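PDB 4MAD: beta-galactosidase from Bacillus circulans, which probably catalyses the hydrolysis of terminal non-reducing beta-D-galactose residues in beta-D-galactosides, as a member of glycoside hydrolase family 35. Local coordinates for residues A[56-61]-A[327-332]; A[261-264]-A[270-273]; A[501-506]-A[515-520]. All blocks are in the same frame, centred on the assembly; numbering follows the deposited sequence.

Contact 1: residues A[56-61]-A[327-332]; sequences KACGFN and EKFYAV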
loop_
_atom_site.group_PDB
_atom_site.type_symbol
_atom_site.label_atom_id
_atom_site.label_comp_id
_atom_site.label_asym_id
_atom_site.label_seq_id
_atom_site.Cartn_x
_atom_site.Cartn_y
_atom_site.Cartn_z
ATOM N N LYS A 56 1.512 -21.129 -9.473
ATOM C CA LYS A 56 2.198 -22.101 -10.268
ATOM C C LYS A 56 1.159 -22.969 -10.893
ATOM O O LYS A 56 1.258 -23.269 -12.009
ATOM C CB LYS A 56 3.149 -22.920 -9.427
ATOM C CG LYS A 56 3.778 -24.019 -10.150
ATOM C CD LYS A 56 4.847 -23.585 -11.031
ATOM C CE LYS A 56 5.902 -24.659 -11.282
ATOM N NZ LYS A 56 6.714 -24.398 -12.453
ATOM N N ALA A 57 0.141 -23.340 -10.156
ATOM C CA ALA A 57 -0.924 -24.180 -10.642
ATOM C C ALA A 57 -1.663 -23.533 -11.810
ATOM O O ALA A 57 -2.122 -24.202 -12.682
ATOM C CB ALA A 57 -1.852 -24.496 -9.568
ATOM N N CYS A 58 -1.782 -22.230 -11.804
ATOM C CA CYS A 58 -2.491 -21.563 -12.872
ATOM C C CYS A 58 -1.745 -21.686 -14.173
ATOM O O CYS A 58 -2.298 -21.516 -15.196
ATOM C CB CYS A 58 -2.746 -20.130 -12.556
ATOM S SG CYS A 58 -3.933 -19.296 -13.543
ATOM N N GLY A 59 -0.472 -22.001 -14.096
ATOM C CA GLY A 59 0.394 -21.996 -15.232
ATOM C C GLY A 59 1.418 -20.913 -15.434
ATOM O O GLY A 59 2.090 -20.954 -16.412
ATOM N N PHE A 60 1.546 -20.007 -14.480
ATOM C CA PHE A 60 2.616 -19.088 -14.484
ATOM C C PHE A 60 3.928 -19.809 -14.326
ATOM O O PHE A 60 3.982 -20.811 -13.687
ATOM C CB PHE A 60 2.409 -18.133 -13.340
ATOM C CG PHE A 60 1.229 -17.243 -13.536
ATOM C CD1 PHE A 60 1.272 -16.239 -14.438
ATOM C CD2 PHE A 60 0.066 -17.473 -12.888
ATOM C CE1 PHE A 60 0.192 -15.444 -14.644
ATOM C CE2 PHE A 60 -0.993 -16.682 -13.106
ATOM C CZ PHE A 60 -0.931 -15.694 -14.008
ATOM N N ASN A 61 4.954 -19.289 -14.972
ATOM C CA ASN A 61 6.292 -19.774 -14.771
ATOM C C ASN A 61 7.149 -18.826 -13.935
ATOM O O ASN A 61 8.212 -19.182 -13.564
ATOM C CB ASN A 61 6.981 -20.144 -16.058
ATOM C CG ASN A 61 7.049 -19.001 -17.076
ATOM O OD1 ASN A 61 6.922 -17.850 -16.776
ATOM N ND2 ASN A 61 7.218 -19.383 -18.308
ATOM N N GLU A 327 -13.193 -17.551 -10.757
ATOM C CA GLU A 327 -13.540 -17.856 -12.127
ATOM C C GLU A 327 -12.452 -17.344 -13.113
ATOM O O GLU A 327 -12.130 -18.017 -14.036
ATOM C CB GLU A 327 -14.916 -17.295 -12.480
ATOM C CG GLU A 327 -16.062 -18.154 -11.968
ATOM C CD GLU A 327 -17.452 -17.519 -12.113
ATOM O OE1 GLU A 327 -17.703 -16.760 -13.048
ATOM O OE2 GLU A 327 -18.296 -17.797 -11.240
ATOM N N LYS A 328 -11.875 -16.175 -12.842
ATOM C CA LYS A 328 -10.841 -15.633 -13.668
ATOM C C LYS A 328 -9.658 -16.585 -13.716
ATOM O O LYS A 328 -9.119 -16.844 -14.750
ATOM C CB LYS A 328 -10.376 -14.323 -13.105
ATOM C CG LYS A 328 -10.716 -13.251 -13.934
ATOM C CD LYS A 328 -9.980 -12.005 -13.556
ATOM C CE LYS A 328 -10.946 -10.931 -13.412
ATOM N NZ LYS A 328 -10.205 -9.746 -13.090
ATOM N N PHE A 329 -9.340 -17.180 -12.584
ATOM C CA PHE A 329 -8.212 -18.080 -12.494
ATOM C C PHE A 329 -8.364 -19.265 -13.456
ATOM O O PHE A 329 -7.496 -19.523 -14.213
ATOM C CB PHE A 329 -8.141 -18.603 -11.074
ATOM C CG PHE A 329 -7.106 -19.688 -10.821
ATOM C CD1 PHE A 329 -5.924 -19.405 -10.206
ATOM C CD2 PHE A 329 -7.347 -20.979 -11.134
ATOM C CE1 PHE A 329 -5.017 -20.383 -9.963
ATOM C CE2 PHE A 329 -6.414 -21.945 -10.862
ATOM C CZ PHE A 329 -5.273 -21.630 -10.278
ATOM N N TYR A 330 -9.512 -19.912 -13.437
ATOM C CA TYR A 330 -9.751 -21.009 -14.375
ATOM C C TYR A 330 -9.739 -20.560 -15.833
ATOM O O TYR A 330 -9.283 -21.233 -16.688
ATOM C CB TYR A 330 -11.027 -21.747 -14.022
ATOM C CG TYR A 330 -10.902 -22.497 -12.730
ATOM C CD1 TYR A 330 -10.088 -23.602 -12.627
ATOM C CD2 TYR A 330 -11.549 -22.089 -11.616
ATOM C CE1 TYR A 330 -9.970 -24.284 -11.462
ATOM C CE2 TYR A 330 -11.448 -22.755 -10.478
ATOM C CZ TYR A 330 -10.656 -23.849 -10.384
ATOM O OH TYR A 330 -10.583 -24.467 -9.201
ATOM N N ALA A 331 -10.298 -19.402 -16.073
ATOM C CA ALA A 331 -10.400 -18.876 -17.402
ATOM C C ALA A 331 -9.018 -18.614 -18.026
ATOM O O ALA A 331 -8.784 -18.940 -19.164
ATOM C CB ALA A 331 -11.206 -17.629 -17.399
ATOM N N VAL A 332 -8.155 -18.001 -17.238
ATOM C CA VAL A 332 -6.781 -17.749 -17.562
ATOM C C VAL A 332 -5.949 -19.035 -17.728
ATOM O O VAL A 332 -5.172 -19.161 -18.610
ATOM C CB VAL A 332 -6.143 -16.836 -16.503
ATOM C CG1 VAL A 332 -4.695 -16.818 -16.605
ATOM C CG2 VAL A 332 -6.686 -15.490 -16.601
#

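Contact 2: residues A[261-264]-A[270-273]; sequences HTRS and ETLE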
loop_
_atom_site.group_PDB
_atom_site.type_symbol
_atom_site.label_atom_id
_atom_site.label_comp_id
_atom_site.label_asym_id
_atom_site.label_seq_id
_atom_site.Cartn_x
_atom_site.Cartn_y
_atom_site.Cartn_z
ATOM N N HIS A 261 -14.361 -2.119 -8.214
ATOM C CA HIS A 261 -13.972 -2.422 -9.563
ATOM C C HIS A 261 -13.828 -3.892 -9.763
ATOM O O HIS A 261 -13.121 -4.540 -9.054
ATOM C CB HIS A 261 -12.650 -1.776 -9.929
ATOM C CG HIS A 261 -12.669 -0.285 -9.927
ATOM N ND1 HIS A 261 -12.433 0.456 -8.805
ATOM C CD2 HIS A 261 -12.894 0.601 -10.916
ATOM C CE1 HIS A 261 -12.512 1.732 -9.097
ATOM N NE2 HIS A 261 -12.773 1.847 -10.376
ATOM N N THR A 262 -14.508 -4.377 -10.774
ATOM C CA THR A 262 -14.290 -5.706 -11.300
ATOM C C THR A 262 -14.277 -5.772 -12.829
ATOM O O THR A 262 -14.782 -4.893 -13.475
ATOM C CB THR A 262 -15.304 -6.693 -10.781
ATOM O OG1 THR A 262 -16.588 -6.376 -11.258
ATOM C CG2 THR A 262 -15.323 -6.703 -9.312
ATOM N N ARG A 263 -13.633 -6.793 -13.357
ATOM C CA ARG A 263 -13.590 -7.008 -14.787
ATOM C C ARG A 263 -13.815 -8.486 -15.057
ATOM O O ARG A 263 -13.213 -9.281 -14.407
ATOM C CB ARG A 263 -12.234 -6.541 -15.288
ATOM C CG ARG A 263 -12.012 -6.712 -16.748
ATOM C CD ARG A 263 -10.740 -6.061 -17.174
ATOM N NE ARG A 263 -10.419 -6.215 -18.573
ATOM C CZ ARG A 263 -9.309 -5.785 -19.126
ATOM N NH1 ARG A 263 -8.418 -5.167 -18.390
ATOM N NH2 ARG A 263 -9.104 -5.947 -20.410
ATOM N N SER A 264 -14.663 -8.831 -16.020
ATOM C CA SER A 264 -15.041 -10.207 -16.272
ATOM C C SER A 264 -13.941 -11.069 -16.841
ATOM O O SER A 264 -13.093 -10.584 -17.459
ATOM C CB SER A 264 -16.180 -10.293 -17.261
ATOM O OG SER A 264 -15.785 -9.822 -18.484
ATOM N N GLU A 270 -10.023 -11.793 -23.530
ATOM C CA GLU A 270 -9.919 -11.243 -24.839
ATOM C C GLU A 270 -8.600 -10.505 -25.008
ATOM O O GLU A 270 -7.952 -10.593 -26.008
ATOM C CB GLU A 270 -11.076 -10.327 -25.110
ATOM C CG GLU A 270 -10.932 -9.565 -26.348
ATOM C CD GLU A 270 -12.262 -9.075 -26.918
ATOM O OE1 GLU A 270 -13.243 -9.116 -26.240
ATOM O OE2 GLU A 270 -12.281 -8.630 -28.036
ATOM N N THR A 271 -8.257 -9.735 -24.008
ATOM C CA THR A 271 -6.992 -9.028 -24.027
ATOM C C THR A 271 -5.763 -9.912 -23.897
ATOM O O THR A 271 -4.788 -9.656 -24.488
ATOM C CB THR A 271 -6.910 -7.829 -23.064
ATOM O OG1 THR A 271 -7.872 -6.858 -23.426
ATOM C CG2 THR A 271 -5.589 -7.218 -23.126
ATOM N N LEU A 272 -5.866 -10.953 -23.100
ATOM C CA LEU A 272 -4.775 -11.856 -22.912
ATOM C C LEU A 272 -4.440 -12.537 -24.231
ATOM O O LEU A 272 -3.333 -12.662 -24.579
ATOM C CB LEU A 272 -5.136 -12.908 -21.878
ATOM C CG LEU A 272 -4.168 -14.066 -21.692
ATOM C CD1 LEU A 272 -2.880 -13.533 -21.359
ATOM C CD2 LEU A 272 -4.605 -14.970 -20.665
ATOM N N GLU A 273 -5.456 -12.973 -24.954
ATOM C CA GLU A 273 -5.266 -13.607 -26.251
ATOM C C GLU A 273 -4.595 -12.638 -27.198
ATOM O O GLU A 273 -3.733 -12.998 -27.932
ATOM C CB GLU A 273 -6.586 -14.071 -26.851
ATOM C CG GLU A 273 -7.163 -15.263 -26.210
ATOM C CD GLU A 273 -6.645 -16.544 -26.836
ATOM O OE1 GLU A 273 -5.750 -16.465 -27.660
ATOM O OE2 GLU A 273 -7.136 -17.600 -26.498
HETATM O O HOH W 1 -10.507 -7.007 -22.903
#

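Contact 3: residues A[501-506]-A[515-520]; sequences LEFTAD and FHKGIL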
loop_
_atom_site.group_PDB
_atom_site.type_symbol
_atom_site.label_atom_id
_atom_site.label_comp_id
_atom_site.label_asym_id
_atom_site.label_seq_id
_atom_site.Cartn_x
_atom_site.Cartn_y
_atom_site.Cartn_z
ATOM N N LEU A 501 -2.841 1.217 27.270
ATOM C CA LEU A 501 -4.173 1.683 27.371
ATOM C C LEU A 501 -4.849 0.992 28.536
ATOM O O LEU A 501 -4.553 -0.126 28.800
ATOM C CB LEU A 501 -4.905 1.327 26.098
ATOM C CG LEU A 501 -4.747 2.203 24.865
ATOM C CD1 LEU A 501 -5.508 1.659 23.747
ATOM C CD2 LEU A 501 -5.109 3.609 25.103
ATOM N N GLU A 502 -5.742 1.699 29.196
ATOM C CA GLU A 502 -6.633 1.159 30.207
ATOM C C GLU A 502 -8.039 1.590 29.860
ATOM O O GLU A 502 -8.221 2.583 29.229
ATOM C CB GLU A 502 -6.272 1.635 31.610
ATOM C CG GLU A 502 -4.867 1.308 32.056
ATOM C CD GLU A 502 -4.669 -0.157 32.473
ATOM O OE1 GLU A 502 -5.652 -0.830 32.605
ATOM O OE2 GLU A 502 -3.541 -0.593 32.714
ATOM N N PHE A 503 -9.011 0.840 30.324
ATOM C CA PHE A 503 -10.374 0.970 29.892
ATOM C C PHE A 503 -11.346 0.949 31.058
ATOM O O PHE A 503 -11.120 0.276 31.989
ATOM C CB PHE A 503 -10.750 -0.219 28.994
ATOM C CG PHE A 503 -9.947 -0.347 27.748
ATOM C CD1 PHE A 503 -10.418 0.115 26.565
ATOM C CD2 PHE A 503 -8.748 -0.950 27.764
ATOM C CE1 PHE A 503 -9.676 0.009 25.444
ATOM C CE2 PHE A 503 -8.017 -1.078 26.595
ATOM C CZ PHE A 503 -8.489 -0.597 25.460
ATOM N N THR A 504 -12.475 1.620 30.914
ATOM C CA THR A 504 -13.652 1.505 31.790
ATOM C C THR A 504 -14.891 1.177 30.965
ATOM O O THR A 504 -14.850 1.177 29.794
ATOM C CB THR A 504 -14.130 2.788 32.475
ATOM O OG1 THR A 504 -13.221 3.831 32.322
ATOM C CG2 THR A 504 -14.449 2.520 33.887
ATOM N N ALA A 505 -16.001 0.943 31.651
ATOM C CA ALA A 505 -17.311 0.674 31.068
ATOM C C ALA A 505 -18.091 1.958 31.023
ATOM O O ALA A 505 -19.297 1.958 30.903
ATOM C CB ALA A 505 -18.076 -0.242 31.907
ATOM N N ASP A 506 -17.388 3.063 31.060
ATOM C CA ASP A 506 -17.955 4.328 31.386
ATOM C C ASP A 506 -18.533 4.885 30.121
ATOM O O ASP A 506 -18.682 4.204 29.176
ATOM C CB ASP A 506 -16.865 5.256 31.869
ATOM C CG ASP A 506 -16.932 5.539 33.376
ATOM O OD1 ASP A 506 -17.539 4.744 34.081
ATOM O OD2 ASP A 506 -16.341 6.531 33.851
ATOM N N PHE A 515 -11.335 3.953 21.788
ATOM C CA PHE A 515 -10.959 2.583 21.688
ATOM C C PHE A 515 -12.024 1.689 22.355
ATOM O O PHE A 515 -12.460 1.969 23.423
ATOM C CB PHE A 515 -9.621 2.348 22.343
ATOM C CG PHE A 515 -8.483 3.075 21.686
ATOM C CD1 PHE A 515 -7.810 2.539 20.644
ATOM C CD2 PHE A 515 -8.088 4.307 22.134
ATOM C CE1 PHE A 515 -6.795 3.180 20.075
ATOM C CE2 PHE A 515 -7.070 4.932 21.563
ATOM C CZ PHE A 515 -6.428 4.378 20.530
ATOM N N HIS A 516 -12.411 0.632 21.726
ATOM C CA HIS A 516 -13.401 -0.221 22.270
ATOM C C HIS A 516 -12.750 -1.583 22.374
ATOM O O HIS A 516 -12.172 -2.011 21.439
ATOM C CB HIS A 516 -14.524 -0.311 21.308
ATOM C CG HIS A 516 -15.275 0.955 21.142
ATOM N ND1 HIS A 516 -16.106 1.446 22.099
ATOM C CD2 HIS A 516 -15.324 1.833 20.125
ATOM C CE1 HIS A 516 -16.651 2.564 21.675
ATOM N NE2 HIS A 516 -16.179 2.831 20.485
ATOM N N LYS A 517 -12.855 -2.257 23.501
ATOM C CA LYS A 517 -12.162 -3.515 23.686
ATOM C C LYS A 517 -13.066 -4.680 23.984
ATOM O O LYS A 517 -13.915 -4.578 24.769
ATOM C CB LYS A 517 -11.130 -3.432 24.772
ATOM C CG LYS A 517 -10.329 -4.662 24.890
ATOM C CD LYS A 517 -9.538 -4.656 26.103
ATOM C CE LYS A 517 -8.189 -5.050 25.812
ATOM N NZ LYS A 517 -7.978 -6.402 26.290
ATOM N N GLY A 518 -12.822 -5.771 23.279
ATOM C CA GLY A 518 -13.615 -6.962 23.374
ATOM C C GLY A 518 -12.785 -8.233 23.280
ATOM O O GLY A 518 -11.685 -8.193 22.876
ATOM N N ILE A 519 -13.373 -9.350 23.650
ATOM C CA ILE A 519 -12.705 -10.628 23.600
ATOM C C ILE A 519 -13.419 -11.605 22.656
ATOM O O ILE A 519 -14.581 -11.774 22.758
ATOM C CB ILE A 519 -12.651 -11.247 24.994
ATOM C CG1 ILE A 519 -11.983 -10.293 25.964
ATOM C CG2 ILE A 519 -11.883 -12.475 24.998
ATOM C CD1 ILE A 519 -10.572 -10.323 25.848
ATOM N N LEU A 520 -12.680 -12.233 21.758
ATOM C CA LEU A 520 -13.196 -13.239 20.876
ATOM C C LEU A 520 -12.637 -14.548 21.355
ATOM O O LEU A 520 -11.484 -14.678 21.500
ATOM C CB LEU A 520 -12.715 -13.011 19.484
ATOM C CG LEU A 520 -13.062 -14.058 18.435
ATOM C CD1 LEU A 520 -14.466 -14.212 18.353
ATOM C CD2 LEU A 520 -12.495 -13.775 17.115
#

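Contact 1: residues A[56-61]-A[327-332]
Cys58 and Phe329 meet where two outer helices of the (β/α)8 barrel lie side by side: helix 48-58, between the first and second barrel strands, and helix 327-339, which follows the eighth. The CA atoms of Cys58 and Phe329 stand 6.7 Å apart, close enough for small and flat side chains to fill the gap.

The most specific interaction is between sulfur and ring. Cys58 SG sits over one face of the Phe329 ring, 4.0 Å from its centroid and 16° off the normal, displaced toward the rim. It gets there because SG is anti to the backbone N (chi1 -165°), which carries it toward helix 327-339. Phe329 has its CG likewise anti to the backbone N (chi1 173°), and this brings the ring across to the end of helix 48-58 although its CB starts off to one side. Cysteine suits the place, being compact, weakly polar and polarisable enough to rest on an aromatic face.

Backbone polar groups shape the helix end. Gly59 leaves the helix with positive phi in a Schellman motif, its N bonded to Lys56 O at 3.0 Å; a side chain there would press on the preceding carbonyl, so glycine fits. Ala57 O accepts a bond from Arg333 NE, a second tie between the helices.

Apolar and aromatic packing completes the join. Beyond the turn the Phe60 ring meets Phe336 edge-to-face. Cys58 CB touches Phe329 CE1 at 3.5 Å. Val332, one turn after Phe329, points its side chain at the sulfur and adds a branched wall beside it, with Val332 CG1 4.0 Å from Cys58 SG.

Contact 2: residues A[261-264]-A[270-273]
Arg263 lies in an extended piece of chain (phi -137°, psi 135°) leading into helix 265-276, and Thr271 stands in the second turn of that same helix, so the Arg263 side chain runs forward along the flank of the helix its own backbone enters. Ser264 is the N-cap: its OG accepts a hydrogen bond from Ser267 N, a role suited to a short hydroxyl side chain.

The Arg263 side chain is extended, with CG anti to the backbone N (chi1 179°), and this reach carries the guanidinium along to Thr271, whose side chain it crosses at about a right angle. Thr271 OG1 lies at the guanidinium edge, near its plane, 3.4 Å from Arg263 NH2. A water joins the two more clearly. It sits at the edge in the guanidinium plane, accepting a hydrogen bond from Arg263 NH2 at 3.1 Å, and is also hydrogen-bonded to Thr271 OG1 at 2.7 Å. A threonine serves well here, since a hydroxyl can either donate or accept a hydrogen bond.

The other guanidinium nitrogens are engaged too: NE bonds to Ser267 OG and NH1 to Gly224 O. Bonds from three nitrogens fix the rotation of the planar group, for which arginine is well suited. The Arg263 side chain is about 11 Å from that of Glu247, the predicted nucleophile on strand 244-249.

Gly224 follows the sixth barrel strand, 218-223, so Arg263 ties the start of helix 265-276 to the end of that strand, while on helix 265-276 itself Leu272 packs on Val335 and Phe336 of helix 327-339.

Contact 3: residues A[501-506]-A[515-520]
Leu501 and Phe503 on one side, Phe515 and Lys517 on the other, make an apolar contact of CH-pi character between the loop preceding strand 514-522 and one face of that strand. Leu501 CD1 rests over the centre of the Phe515 ring, 3.9 Å from the centroid and 10° off the normal; a leucine methyl and a flat ring fit well in this way. Phe503 presents a face to Lys517 CB, 4.0 Å from its ring centroid, while its CE1 also touches Phe515 CB at 3.9 Å. Phe515 O lies in the plane of the Phe503 ring, at its edge.

Strand 514-522 runs between strands 357-366 and 569-577 in the antiparallel sheet of the galactose-binding domain, and its alternation puts Phe515 and Lys517 on the face met by the loop, with His516 on the other. Lys517 starts toward Phe503, CG anti to the backbone N (chi1 -175°), and lays CD 3.9 Å from Phe503 CE2 before its bent end leads off to a long, weak ion pair with Glu572. With a serine in place of Phe503, the aliphatic part of Lys517 would probably lose its cover and be freer to turn.

In the fold
From the N terminus, the chain makes helix 48-58 after the first barrel strand and then runs through the remaining seven strands before helix 327-339 returns to it, so contact 1 closes a loop spanning most of the barrel. Contact 2 is a short closure within that loop, between the seventh and eighth strands. The two touch where Lys328 packs on the backbone O of Arg263, and Asp316 takes both the Lys328 ammonium and the Arg263 backbone N, so helix 327-339 is tied to helix 265-276 as well as to helix 48-58. Contact 3 follows in series, its centre about 45 Å from that of contact 1, and closes the short loop leading into strand 514-522 of the galactose-binding domain.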